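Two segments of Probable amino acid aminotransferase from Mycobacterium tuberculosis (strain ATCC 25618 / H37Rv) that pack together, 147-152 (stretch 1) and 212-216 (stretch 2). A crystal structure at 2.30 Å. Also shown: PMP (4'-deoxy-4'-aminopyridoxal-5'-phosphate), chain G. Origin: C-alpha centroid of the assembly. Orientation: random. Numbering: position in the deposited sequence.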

# COMPACT_ATOMS: atom_id res chain seq x y z
N ILE B 147 -0.02 -10.64 -3.33
CA ILE B 147 -0.58 -10.06 -4.56
C ILE B 147 0.40 -9.12 -5.24
O ILE B 147 0.03 -8.04 -5.70
CB ILE B 147 -1.93 -9.36 -4.29
CG1 ILE B 147 -1.81 -8.25 -3.24
CG2 ILE B 147 -2.98 -10.38 -3.87
CD1 ILE B 147 -2.69 -7.06 -3.50
N ALA B 148 1.67 -9.53 -5.33
CA ALA B 148 2.70 -8.67 -5.89
C ALA B 148 2.50 -8.38 -7.37
O ALA B 148 3.10 -7.43 -7.89
CB ALA B 148 4.08 -9.29 -5.68
N SER B 149 1.68 -9.16 -8.07
CA SER B 149 1.40 -8.92 -9.48
C SER B 149 0.20 -8.01 -9.70
O SER B 149 -0.14 -7.73 -10.85
CB SER B 149 1.19 -10.25 -10.21
OG SER B 149 0.03 -10.90 -9.75
N ALA B 150 -0.44 -7.55 -8.64
CA ALA B 150 -1.62 -6.69 -8.74
C ALA B 150 -1.19 -5.23 -8.64
O ALA B 150 -0.46 -4.86 -7.72
CB ALA B 150 -2.64 -7.02 -7.65
N LYS B 151 -1.66 -4.42 -9.58
CA LYS B 151 -1.40 -2.98 -9.58
C LYS B 151 -2.47 -2.31 -8.73
O LYS B 151 -3.53 -1.92 -9.22
CB LYS B 151 -1.39 -2.44 -11.00
CG LYS B 151 -0.79 -1.05 -11.14
CD LYS B 151 -0.83 -0.59 -12.58
CE LYS B 151 -0.44 0.88 -12.69
NZ LYS B 151 0.79 1.17 -11.92
N THR B 152 -2.18 -2.17 -7.44
CA THR B 152 -3.14 -1.64 -6.49
C THR B 152 -2.90 -0.15 -6.26
O THR B 152 -1.90 0.42 -6.69
CB THR B 152 -3.07 -2.39 -5.15
OG1 THR B 152 -1.90 -1.97 -4.44
CG2 THR B 152 -3.00 -3.89 -5.39
N TYR B 212 8.35 -13.85 -11.14
CA TYR B 212 8.89 -13.03 -10.07
C TYR B 212 7.79 -12.19 -9.42
O TYR B 212 6.77 -11.90 -10.06
CB TYR B 212 9.99 -12.11 -10.60
CG TYR B 212 11.34 -12.76 -10.82
CD1 TYR B 212 11.50 -14.14 -10.74
CD2 TYR B 212 12.46 -11.98 -11.07
CE1 TYR B 212 12.74 -14.72 -10.94
CE2 TYR B 212 13.70 -12.56 -11.26
CZ TYR B 212 13.84 -13.93 -11.19
OH TYR B 212 15.07 -14.49 -11.38
N PRO B 213 7.97 -11.79 -8.16
CA PRO B 213 6.97 -10.93 -7.51
C PRO B 213 6.96 -9.51 -8.07
O PRO B 213 7.25 -8.56 -7.34
CB PRO B 213 7.41 -10.94 -6.04
CG PRO B 213 8.87 -11.22 -6.09
CD PRO B 213 9.06 -12.16 -7.25
N ILE B 214 6.61 -9.36 -9.35
CA ILE B 214 6.65 -8.07 -10.02
C ILE B 214 5.39 -7.90 -10.86
O ILE B 214 4.63 -8.84 -11.08
CB ILE B 214 7.90 -7.92 -10.92
CG1 ILE B 214 7.89 -8.95 -12.04
CG2 ILE B 214 9.18 -8.05 -10.09
CD1 ILE B 214 9.01 -8.77 -13.04
N LEU B 215 5.19 -6.67 -11.33
CA LEU B 215 4.10 -6.38 -12.25
C LEU B 215 4.50 -6.72 -13.68
O LEU B 215 5.66 -6.59 -14.07
CB LEU B 215 3.68 -4.91 -12.17
CG LEU B 215 2.85 -4.35 -11.00
CD1 LEU B 215 1.45 -4.92 -11.02
CD2 LEU B 215 3.50 -4.58 -9.63
N ARG B 216 3.51 -7.14 -14.47
CA ARG B 216 3.71 -7.36 -15.90
C ARG B 216 3.54 -6.05 -16.65
O ARG B 216 2.46 -5.44 -16.59
CB ARG B 216 2.74 -8.42 -16.42
CG ARG B 216 2.85 -9.77 -15.74
CD ARG B 216 3.52 -10.76 -16.67
NE ARG B 216 2.67 -11.13 -17.80
CZ ARG B 216 1.91 -12.22 -17.82
NH1 ARG B 216 1.16 -12.48 -18.89
NH2 ARG B 216 1.90 -13.05 -16.79
N1 PMP G . 6.14 -1.98 -12.35
C2 PMP G . 5.42 -1.23 -11.48
C2A PMP G . 5.51 -1.51 -10.00
C3 PMP G . 4.56 -0.13 -11.97
O3 PMP G . 3.83 0.64 -11.12
C4 PMP G . 4.51 0.10 -13.44
C4A PMP G . 3.66 1.19 -14.04
N4A PMP G . 4.12 2.50 -13.54
C5 PMP G . 5.34 -0.79 -14.28
C6 PMP G . 6.10 -1.79 -13.68
C5A PMP G . 5.34 -0.62 -15.79
O4P PMP G . 4.05 -0.95 -16.31
P PMP G . 3.49 -0.22 -17.62
O1P PMP G . 3.41 1.27 -17.35
O2P PMP G . 4.43 -0.48 -18.77
O3P PMP G . 2.12 -0.76 -17.94

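No hydrogen bond joins these two stretches, although they lie side by side with their end-to-end directions only 14° apart and the CA atoms of S149 and L215 are 4.6 Å from each other. Neither is a regular strand, and the backbones come close without the ladder of amide-to-carbonyl bonds that such an approach might suggest. The contact is instead made by van der Waals packing and one CA-H...O contact, from S149 CA to I214 O at 3.6 Å, and it buries a modest 256 Å² in all.

L215 contributes the largest share. Its CA-to-CB bond points sideways, but with chi1 and chi2 both m the end of the side chain comes nearer to stretch 1, and the branched tip spreads over the backbone there. L215 CD1 lies 3.2 Å from S149 O and 3.5 Å from K151 N, while L215 CD2 approaches A148 O at 3.4 Å. L215 CD2 is also 3.7 Å from C2A of PMP, so leucine's forked end serves both the loop and the cofactor's methyl group.

The backbone that receives it is shaped by a type I turn from I147 to A150, closed by the hydrogen bond from A150 N to I147 O at 3.0 Å. Within this turn A148 points its CB toward stretch 2, where it meets P213 CB at 3.7 Å; a small methyl group suits backbones this close, A148 CA being 5.1 Å from P213 CA, and the proline ring offers a compact apolar partner. The CA-to-CB bond of S149 points away overall, though CB still touches stretch 2; its closest contacts are made by CA and O.

K151 is long enough to serve two sites: its CB packs 3.8 Å from L215 CD1, and the extended chain, t through chi3, carries NZ to a weak hydrogen bond with PMP O3 at 3.2 Å.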